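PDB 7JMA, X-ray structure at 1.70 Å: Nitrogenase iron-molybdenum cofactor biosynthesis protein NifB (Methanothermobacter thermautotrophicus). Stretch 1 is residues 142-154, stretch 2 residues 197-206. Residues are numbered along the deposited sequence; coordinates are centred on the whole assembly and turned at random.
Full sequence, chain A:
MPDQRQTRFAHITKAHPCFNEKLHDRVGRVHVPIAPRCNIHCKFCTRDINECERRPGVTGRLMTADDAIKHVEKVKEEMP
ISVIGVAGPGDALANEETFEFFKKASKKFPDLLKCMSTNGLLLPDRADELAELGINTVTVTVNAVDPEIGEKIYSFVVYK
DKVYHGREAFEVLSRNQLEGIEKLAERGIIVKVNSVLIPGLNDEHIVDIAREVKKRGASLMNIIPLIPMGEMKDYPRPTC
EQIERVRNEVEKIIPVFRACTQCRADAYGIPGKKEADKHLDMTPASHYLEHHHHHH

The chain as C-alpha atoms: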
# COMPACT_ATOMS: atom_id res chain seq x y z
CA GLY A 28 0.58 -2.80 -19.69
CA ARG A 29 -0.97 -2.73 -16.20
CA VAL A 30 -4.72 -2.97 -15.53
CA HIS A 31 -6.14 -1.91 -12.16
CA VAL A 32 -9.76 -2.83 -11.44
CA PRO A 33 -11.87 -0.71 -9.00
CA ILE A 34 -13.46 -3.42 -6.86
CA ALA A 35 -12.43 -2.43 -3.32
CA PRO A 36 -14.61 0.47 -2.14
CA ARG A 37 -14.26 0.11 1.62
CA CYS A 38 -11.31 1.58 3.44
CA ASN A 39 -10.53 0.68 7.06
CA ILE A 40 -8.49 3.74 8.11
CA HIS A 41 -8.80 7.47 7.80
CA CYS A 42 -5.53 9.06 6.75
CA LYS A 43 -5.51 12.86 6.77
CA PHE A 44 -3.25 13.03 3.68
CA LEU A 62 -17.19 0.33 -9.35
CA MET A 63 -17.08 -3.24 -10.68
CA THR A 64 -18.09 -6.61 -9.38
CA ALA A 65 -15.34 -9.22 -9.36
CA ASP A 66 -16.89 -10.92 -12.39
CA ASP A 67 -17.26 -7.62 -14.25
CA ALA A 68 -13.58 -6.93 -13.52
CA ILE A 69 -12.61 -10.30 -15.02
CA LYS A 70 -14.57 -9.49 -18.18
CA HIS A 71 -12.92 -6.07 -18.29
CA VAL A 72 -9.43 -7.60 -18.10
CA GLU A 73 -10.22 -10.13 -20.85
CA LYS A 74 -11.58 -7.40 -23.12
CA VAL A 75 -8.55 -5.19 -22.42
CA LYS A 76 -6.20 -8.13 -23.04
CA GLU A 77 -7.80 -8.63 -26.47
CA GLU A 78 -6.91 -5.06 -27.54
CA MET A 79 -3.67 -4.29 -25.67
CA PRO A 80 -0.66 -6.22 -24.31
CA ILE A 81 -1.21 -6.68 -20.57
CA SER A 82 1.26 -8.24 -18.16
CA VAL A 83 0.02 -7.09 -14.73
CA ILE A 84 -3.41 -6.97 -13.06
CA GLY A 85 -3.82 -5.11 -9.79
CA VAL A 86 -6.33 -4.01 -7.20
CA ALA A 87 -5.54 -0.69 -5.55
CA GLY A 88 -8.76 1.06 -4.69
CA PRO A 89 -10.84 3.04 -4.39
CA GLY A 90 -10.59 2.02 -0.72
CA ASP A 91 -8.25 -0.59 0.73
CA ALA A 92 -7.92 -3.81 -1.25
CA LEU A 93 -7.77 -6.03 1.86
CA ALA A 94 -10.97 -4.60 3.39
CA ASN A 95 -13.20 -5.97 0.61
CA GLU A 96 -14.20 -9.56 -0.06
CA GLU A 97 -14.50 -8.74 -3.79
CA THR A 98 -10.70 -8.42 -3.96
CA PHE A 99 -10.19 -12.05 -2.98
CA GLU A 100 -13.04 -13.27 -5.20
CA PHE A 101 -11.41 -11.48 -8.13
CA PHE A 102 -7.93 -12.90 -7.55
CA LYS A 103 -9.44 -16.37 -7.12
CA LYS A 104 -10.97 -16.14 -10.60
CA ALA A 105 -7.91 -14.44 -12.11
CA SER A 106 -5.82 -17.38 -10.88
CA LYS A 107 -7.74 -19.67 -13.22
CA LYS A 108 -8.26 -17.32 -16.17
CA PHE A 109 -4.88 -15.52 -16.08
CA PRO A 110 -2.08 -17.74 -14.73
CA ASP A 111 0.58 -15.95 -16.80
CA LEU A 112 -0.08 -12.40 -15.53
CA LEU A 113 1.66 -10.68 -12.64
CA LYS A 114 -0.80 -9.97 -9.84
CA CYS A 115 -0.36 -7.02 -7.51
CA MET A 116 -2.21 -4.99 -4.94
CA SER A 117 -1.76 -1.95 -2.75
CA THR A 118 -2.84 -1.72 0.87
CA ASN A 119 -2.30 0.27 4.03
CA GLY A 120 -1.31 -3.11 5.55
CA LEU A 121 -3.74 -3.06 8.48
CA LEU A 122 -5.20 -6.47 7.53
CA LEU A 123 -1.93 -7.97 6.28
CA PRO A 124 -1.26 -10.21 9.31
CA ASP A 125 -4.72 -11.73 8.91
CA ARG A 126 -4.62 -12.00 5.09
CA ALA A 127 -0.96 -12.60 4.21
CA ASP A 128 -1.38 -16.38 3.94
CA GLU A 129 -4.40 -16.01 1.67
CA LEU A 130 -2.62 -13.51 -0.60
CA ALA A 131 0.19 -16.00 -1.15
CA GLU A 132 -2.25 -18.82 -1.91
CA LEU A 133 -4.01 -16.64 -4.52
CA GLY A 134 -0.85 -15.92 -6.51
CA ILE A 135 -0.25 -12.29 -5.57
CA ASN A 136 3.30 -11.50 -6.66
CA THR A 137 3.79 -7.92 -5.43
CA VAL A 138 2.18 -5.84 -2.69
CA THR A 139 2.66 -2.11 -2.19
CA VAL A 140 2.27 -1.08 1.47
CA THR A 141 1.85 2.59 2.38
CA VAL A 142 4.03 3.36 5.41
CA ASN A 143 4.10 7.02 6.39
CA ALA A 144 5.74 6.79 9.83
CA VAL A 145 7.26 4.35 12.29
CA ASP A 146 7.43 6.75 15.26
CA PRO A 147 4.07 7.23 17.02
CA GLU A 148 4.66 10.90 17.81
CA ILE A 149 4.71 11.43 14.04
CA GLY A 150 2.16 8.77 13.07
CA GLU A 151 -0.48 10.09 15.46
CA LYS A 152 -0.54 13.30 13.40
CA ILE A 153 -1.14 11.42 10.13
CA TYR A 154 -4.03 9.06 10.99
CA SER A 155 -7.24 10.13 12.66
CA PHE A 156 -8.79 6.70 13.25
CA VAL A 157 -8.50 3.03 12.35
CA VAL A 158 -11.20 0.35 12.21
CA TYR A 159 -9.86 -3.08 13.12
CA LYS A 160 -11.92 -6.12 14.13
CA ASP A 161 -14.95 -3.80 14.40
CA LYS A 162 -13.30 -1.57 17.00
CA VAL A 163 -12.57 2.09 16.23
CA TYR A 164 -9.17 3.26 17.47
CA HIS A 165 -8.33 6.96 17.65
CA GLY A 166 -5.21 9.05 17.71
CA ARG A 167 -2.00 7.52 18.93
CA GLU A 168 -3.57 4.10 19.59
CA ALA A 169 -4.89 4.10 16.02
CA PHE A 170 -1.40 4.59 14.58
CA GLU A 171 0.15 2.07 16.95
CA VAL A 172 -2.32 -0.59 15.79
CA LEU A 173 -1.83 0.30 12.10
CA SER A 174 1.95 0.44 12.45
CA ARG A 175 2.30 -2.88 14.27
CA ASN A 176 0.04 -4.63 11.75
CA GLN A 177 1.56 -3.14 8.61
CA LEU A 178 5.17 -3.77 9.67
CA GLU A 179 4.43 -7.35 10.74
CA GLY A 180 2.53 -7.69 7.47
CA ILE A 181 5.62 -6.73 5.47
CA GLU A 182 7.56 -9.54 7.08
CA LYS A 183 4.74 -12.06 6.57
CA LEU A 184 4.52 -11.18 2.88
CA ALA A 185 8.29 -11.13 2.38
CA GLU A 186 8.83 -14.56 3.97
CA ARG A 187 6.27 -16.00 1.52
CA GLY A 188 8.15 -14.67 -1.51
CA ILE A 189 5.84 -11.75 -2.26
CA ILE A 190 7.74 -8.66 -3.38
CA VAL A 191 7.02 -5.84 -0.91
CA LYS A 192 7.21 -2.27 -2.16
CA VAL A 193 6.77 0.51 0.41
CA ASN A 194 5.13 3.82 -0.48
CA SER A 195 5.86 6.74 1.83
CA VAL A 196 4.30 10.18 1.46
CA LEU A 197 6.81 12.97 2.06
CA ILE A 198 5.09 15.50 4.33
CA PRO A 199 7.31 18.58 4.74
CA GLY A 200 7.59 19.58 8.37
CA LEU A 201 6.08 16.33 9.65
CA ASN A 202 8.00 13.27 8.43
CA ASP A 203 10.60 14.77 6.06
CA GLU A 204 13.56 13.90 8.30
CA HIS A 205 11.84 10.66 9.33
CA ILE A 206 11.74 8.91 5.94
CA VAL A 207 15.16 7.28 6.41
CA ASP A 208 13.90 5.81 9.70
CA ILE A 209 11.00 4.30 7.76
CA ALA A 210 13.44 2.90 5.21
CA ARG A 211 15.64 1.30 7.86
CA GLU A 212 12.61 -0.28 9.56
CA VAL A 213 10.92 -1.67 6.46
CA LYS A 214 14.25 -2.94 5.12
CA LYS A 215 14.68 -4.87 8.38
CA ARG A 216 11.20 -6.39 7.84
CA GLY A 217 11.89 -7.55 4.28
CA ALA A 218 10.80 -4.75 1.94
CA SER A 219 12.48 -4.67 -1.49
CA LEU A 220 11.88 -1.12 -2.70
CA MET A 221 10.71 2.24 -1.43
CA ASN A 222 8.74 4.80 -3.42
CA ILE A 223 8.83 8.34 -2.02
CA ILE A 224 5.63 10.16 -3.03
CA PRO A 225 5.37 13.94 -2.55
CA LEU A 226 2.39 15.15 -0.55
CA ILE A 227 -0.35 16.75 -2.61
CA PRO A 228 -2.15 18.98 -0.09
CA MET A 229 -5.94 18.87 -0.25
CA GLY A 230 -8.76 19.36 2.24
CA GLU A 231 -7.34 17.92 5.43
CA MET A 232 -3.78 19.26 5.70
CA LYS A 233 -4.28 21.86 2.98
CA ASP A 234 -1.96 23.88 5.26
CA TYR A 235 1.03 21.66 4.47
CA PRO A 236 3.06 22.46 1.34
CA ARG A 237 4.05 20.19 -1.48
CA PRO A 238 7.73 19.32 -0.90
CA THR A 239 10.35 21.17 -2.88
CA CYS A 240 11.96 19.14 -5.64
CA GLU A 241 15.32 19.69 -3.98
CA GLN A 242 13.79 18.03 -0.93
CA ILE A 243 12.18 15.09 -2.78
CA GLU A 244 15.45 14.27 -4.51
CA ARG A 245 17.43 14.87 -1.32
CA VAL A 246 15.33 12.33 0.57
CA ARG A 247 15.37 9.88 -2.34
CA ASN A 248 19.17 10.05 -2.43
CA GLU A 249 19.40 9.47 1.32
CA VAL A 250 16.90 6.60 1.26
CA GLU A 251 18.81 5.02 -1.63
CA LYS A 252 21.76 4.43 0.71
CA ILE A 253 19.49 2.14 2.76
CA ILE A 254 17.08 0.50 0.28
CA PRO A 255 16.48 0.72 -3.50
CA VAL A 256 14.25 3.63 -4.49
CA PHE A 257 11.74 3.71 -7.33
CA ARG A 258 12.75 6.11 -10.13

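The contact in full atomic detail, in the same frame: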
# COMPACT_ATOMS: atom_id res chain seq x y z
N VAL A 142 3.48 3.19 4.08
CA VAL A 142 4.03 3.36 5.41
C VAL A 142 4.50 4.79 5.51
O VAL A 142 5.49 5.17 4.87
CB VAL A 142 5.19 2.40 5.71
CG1 VAL A 142 5.68 2.67 7.14
CG2 VAL A 142 4.80 0.93 5.53
N ASN A 143 3.80 5.60 6.31
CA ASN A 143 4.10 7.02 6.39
C ASN A 143 4.85 7.42 7.65
O ASN A 143 5.33 8.55 7.73
CB ASN A 143 2.80 7.83 6.27
CG ASN A 143 2.14 7.63 4.92
OD1 ASN A 143 2.81 7.74 3.89
ND2 ASN A 143 0.85 7.32 4.91
N ALA A 144 4.95 6.53 8.63
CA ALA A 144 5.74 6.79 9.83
C ALA A 144 5.97 5.47 10.55
O ALA A 144 5.20 4.51 10.39
CB ALA A 144 5.05 7.80 10.76
N VAL A 145 7.03 5.44 11.35
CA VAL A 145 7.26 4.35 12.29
C VAL A 145 7.41 4.84 13.72
O VAL A 145 7.58 4.03 14.63
CB VAL A 145 8.48 3.51 11.88
CG1 VAL A 145 8.20 2.93 10.50
CG2 VAL A 145 9.75 4.35 11.87
N ASP A 146 7.32 6.15 13.94
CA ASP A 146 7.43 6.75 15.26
C ASP A 146 6.07 7.30 15.64
O ASP A 146 5.53 8.14 14.91
CB ASP A 146 8.50 7.84 15.24
CG ASP A 146 8.36 8.86 16.35
OD1 ASP A 146 8.81 10.00 16.12
OD2 ASP A 146 7.85 8.54 17.45
N PRO A 147 5.47 6.86 16.75
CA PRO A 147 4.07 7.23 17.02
C PRO A 147 3.85 8.71 17.25
O PRO A 147 2.72 9.19 17.05
CB PRO A 147 3.73 6.42 18.29
CG PRO A 147 4.79 5.37 18.39
CD PRO A 147 6.02 5.94 17.77
N GLU A 148 4.86 9.46 17.67
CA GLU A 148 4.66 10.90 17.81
C GLU A 148 4.47 11.57 16.46
O GLU A 148 3.87 12.64 16.38
CB GLU A 148 5.82 11.54 18.56
CG GLU A 148 7.05 11.77 17.71
CD GLU A 148 8.08 12.66 18.37
OE1 GLU A 148 8.04 12.81 19.61
OE2 GLU A 148 8.94 13.21 17.65
N ILE A 149 4.96 10.95 15.38
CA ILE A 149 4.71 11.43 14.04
C ILE A 149 3.46 10.79 13.45
O ILE A 149 2.65 11.47 12.81
CB ILE A 149 5.94 11.18 13.15
CG1 ILE A 149 7.13 12.03 13.63
CG2 ILE A 149 5.61 11.44 11.68
CD1 ILE A 149 8.43 11.73 12.92
N GLY A 150 3.29 9.48 13.66
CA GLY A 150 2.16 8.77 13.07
C GLY A 150 0.82 9.22 13.61
O GLY A 150 -0.18 9.22 12.88
N GLU A 151 0.77 9.63 14.88
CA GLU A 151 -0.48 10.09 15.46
C GLU A 151 -1.00 11.35 14.80
O GLU A 151 -2.19 11.66 14.91
CB GLU A 151 -0.31 10.31 16.96
CG GLU A 151 0.50 11.55 17.29
CD GLU A 151 0.89 11.62 18.75
OE1 GLU A 151 0.58 10.67 19.50
OE2 GLU A 151 1.52 12.62 19.15
N LYS A 152 -0.13 12.09 14.10
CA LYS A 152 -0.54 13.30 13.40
C LYS A 152 -0.96 13.03 11.96
O LYS A 152 -1.44 13.94 11.29
CB LYS A 152 0.61 14.32 13.43
CG LYS A 152 1.05 14.69 14.84
CD LYS A 152 2.19 15.70 14.84
N ILE A 153 -0.81 11.79 11.49
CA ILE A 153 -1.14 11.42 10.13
C ILE A 153 -2.46 10.67 10.03
O ILE A 153 -3.16 10.80 9.02
CB ILE A 153 0.03 10.58 9.54
CG1 ILE A 153 1.30 11.43 9.45
CG2 ILE A 153 -0.33 9.99 8.18
CD1 ILE A 153 2.57 10.62 9.13
N TYR A 154 -2.84 9.89 11.04
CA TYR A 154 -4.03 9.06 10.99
C TYR A 154 -5.01 9.53 12.05
O TYR A 154 -4.62 9.74 13.21
CB TYR A 154 -3.70 7.59 11.19
CG TYR A 154 -2.74 7.09 10.14
CD1 TYR A 154 -1.38 7.08 10.39
CD2 TYR A 154 -3.19 6.66 8.89
CE1 TYR A 154 -0.48 6.64 9.44
CE2 TYR A 154 -2.29 6.21 7.92
CZ TYR A 154 -0.93 6.21 8.21
OH TYR A 154 -0.01 5.77 7.28
N LEU A 197 5.91 11.99 1.46
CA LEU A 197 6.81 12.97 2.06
C LEU A 197 5.98 14.18 2.48
O LEU A 197 5.44 14.89 1.64
CB LEU A 197 7.89 13.35 1.06
CG LEU A 197 8.87 14.43 1.50
CD1 LEU A 197 9.53 14.01 2.79
CD2 LEU A 197 9.90 14.65 0.41
N ILE A 198 5.87 14.40 3.79
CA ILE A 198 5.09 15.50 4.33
C ILE A 198 6.06 16.51 4.92
O ILE A 198 6.58 16.29 6.03
CB ILE A 198 4.07 15.03 5.38
CG1 ILE A 198 3.14 13.96 4.82
CG2 ILE A 198 3.24 16.22 5.88
CD1 ILE A 198 2.57 13.02 5.87
N PRO A 199 6.33 17.61 4.23
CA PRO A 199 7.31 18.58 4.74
C PRO A 199 6.90 19.10 6.11
O PRO A 199 5.74 19.45 6.34
CB PRO A 199 7.28 19.69 3.68
CG PRO A 199 6.77 19.02 2.46
CD PRO A 199 5.78 18.01 2.93
N GLY A 200 7.85 19.11 7.03
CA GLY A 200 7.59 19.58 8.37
C GLY A 200 6.92 18.58 9.28
O GLY A 200 6.59 18.92 10.42
N LEU A 201 6.71 17.35 8.82
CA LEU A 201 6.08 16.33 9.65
C LEU A 201 6.92 15.06 9.67
O LEU A 201 7.31 14.59 10.74
CB LEU A 201 4.66 16.02 9.16
CG LEU A 201 3.82 15.11 10.05
CD1 LEU A 201 3.82 15.62 11.48
CD2 LEU A 201 2.39 15.04 9.52
N ASN A 202 7.19 14.48 8.50
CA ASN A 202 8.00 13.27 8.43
C ASN A 202 9.20 13.39 7.50
O ASN A 202 9.82 12.38 7.17
CB ASN A 202 7.13 12.06 8.02
CG ASN A 202 6.67 12.12 6.57
OD1 ASN A 202 6.93 13.08 5.84
ND2 ASN A 202 5.96 11.08 6.14
N ASP A 203 9.57 14.61 7.09
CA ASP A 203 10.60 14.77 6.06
C ASP A 203 11.95 14.22 6.50
O ASP A 203 12.66 13.61 5.70
CB ASP A 203 10.74 16.25 5.67
CG ASP A 203 10.54 17.18 6.84
OD1 ASP A 203 10.93 16.83 7.98
OD2 ASP A 203 10.00 18.28 6.63
N GLU A 204 12.32 14.43 7.76
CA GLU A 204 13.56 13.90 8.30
C GLU A 204 13.40 12.49 8.85
O GLU A 204 14.37 11.91 9.34
CB GLU A 204 14.11 14.82 9.38
CG GLU A 204 14.47 16.21 8.88
CD GLU A 204 14.61 17.21 10.01
OE1 GLU A 204 15.04 16.80 11.12
OE2 GLU A 204 14.30 18.40 9.80
N HIS A 205 12.19 11.95 8.77
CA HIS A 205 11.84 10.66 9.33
C HIS A 205 11.81 9.55 8.28
O HIS A 205 11.72 8.37 8.64
CB HIS A 205 10.47 10.79 10.01
CG HIS A 205 9.95 9.53 10.61
ND1 HIS A 205 10.63 8.85 11.60
CD2 HIS A 205 8.81 8.83 10.38
CE1 HIS A 205 9.93 7.78 11.94
NE2 HIS A 205 8.83 7.75 11.22
N ILE A 206 11.89 9.90 7.00
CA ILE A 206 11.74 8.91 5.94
C ILE A 206 12.87 7.88 5.99
O ILE A 206 12.64 6.70 5.70
CB ILE A 206 11.66 9.60 4.57
CG1 ILE A 206 10.54 10.65 4.56
CG2 ILE A 206 11.44 8.58 3.47
CD1 ILE A 206 9.17 10.08 4.66

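Segments far apart in sequence often pack by a simple division: polar side chains satisfy the exposed backbone groups of a loop, while aliphatic side chains fill the space beside the short helix that follows. Residues 142-154 and 197-206 of NifB illustrate it. Neither partner offers a β-strand edge for continuous pairing; an irregular segment with one short helix meets a chain of turns, the two backbones coming nearest at I149 and L201, with CA atoms 6.7 Å apart. About 449 Å² of surface is buried, both sides summed.

The first bond along stretch 1 is made by N143. Its carbonyl O accepts from ND2 of N202 at 3.1 Å, with a nearly linear N-H...O angle of 170°. The same amide also braces its own turn, since I198 N donates to N202 OD1 at 2.7 Å; one asparagine thus orders stretch 2 locally while tying it to stretch 1. The side chain of N143 serves its own stretch, ND2 donating to Y154 OH at 3.0 Å.

H205 provides the second polar anchor. V145 N donates to H205 NE2 at 2.9 Å and 175°, so NE2 acts as an acceptor and carries no proton in this bond. The backbone here skirts the edge of the imidazole: A144 CA lies 3.5 Å from H205 NE2, near the ring plane. V145 adds an apolar touch, its CG2 lying 3.4 Å from H205 CE1.

D146 then turns the chain into the helix. Its OD2 accepts from E148 N at 3.1 Å, capping a backbone amide that has no preceding turn to supply a carbonyl, and its CB rests 3.6 Å from CE1 of H205.

On the helix, I149 points toward stretch 2 and joins the polar and apolar parts of the contact. Its CD1 sits over one face of the H205 ring, 3.8 Å from the centroid and 24° off the normal, a CH-pi contact that leaves the ring edge free for hydrogen bonding. Its CG2 reaches L201, 3.7 Å from the backbone O and 4.4 Å from CG.

Farther along, aliphatic packing takes over. The modelled part of K152 contributes methylenes, with CD 3.7 Å from L201 CD1. I153 packs its CG1 3.8 Å from L201 CD2 and its CD1 4.0 Å from I198 CD1. Though the CA-to-CB bond of L201 points sideways, the end of its side chain comes nearer, allowing it to meet I149, K152 and I153 together.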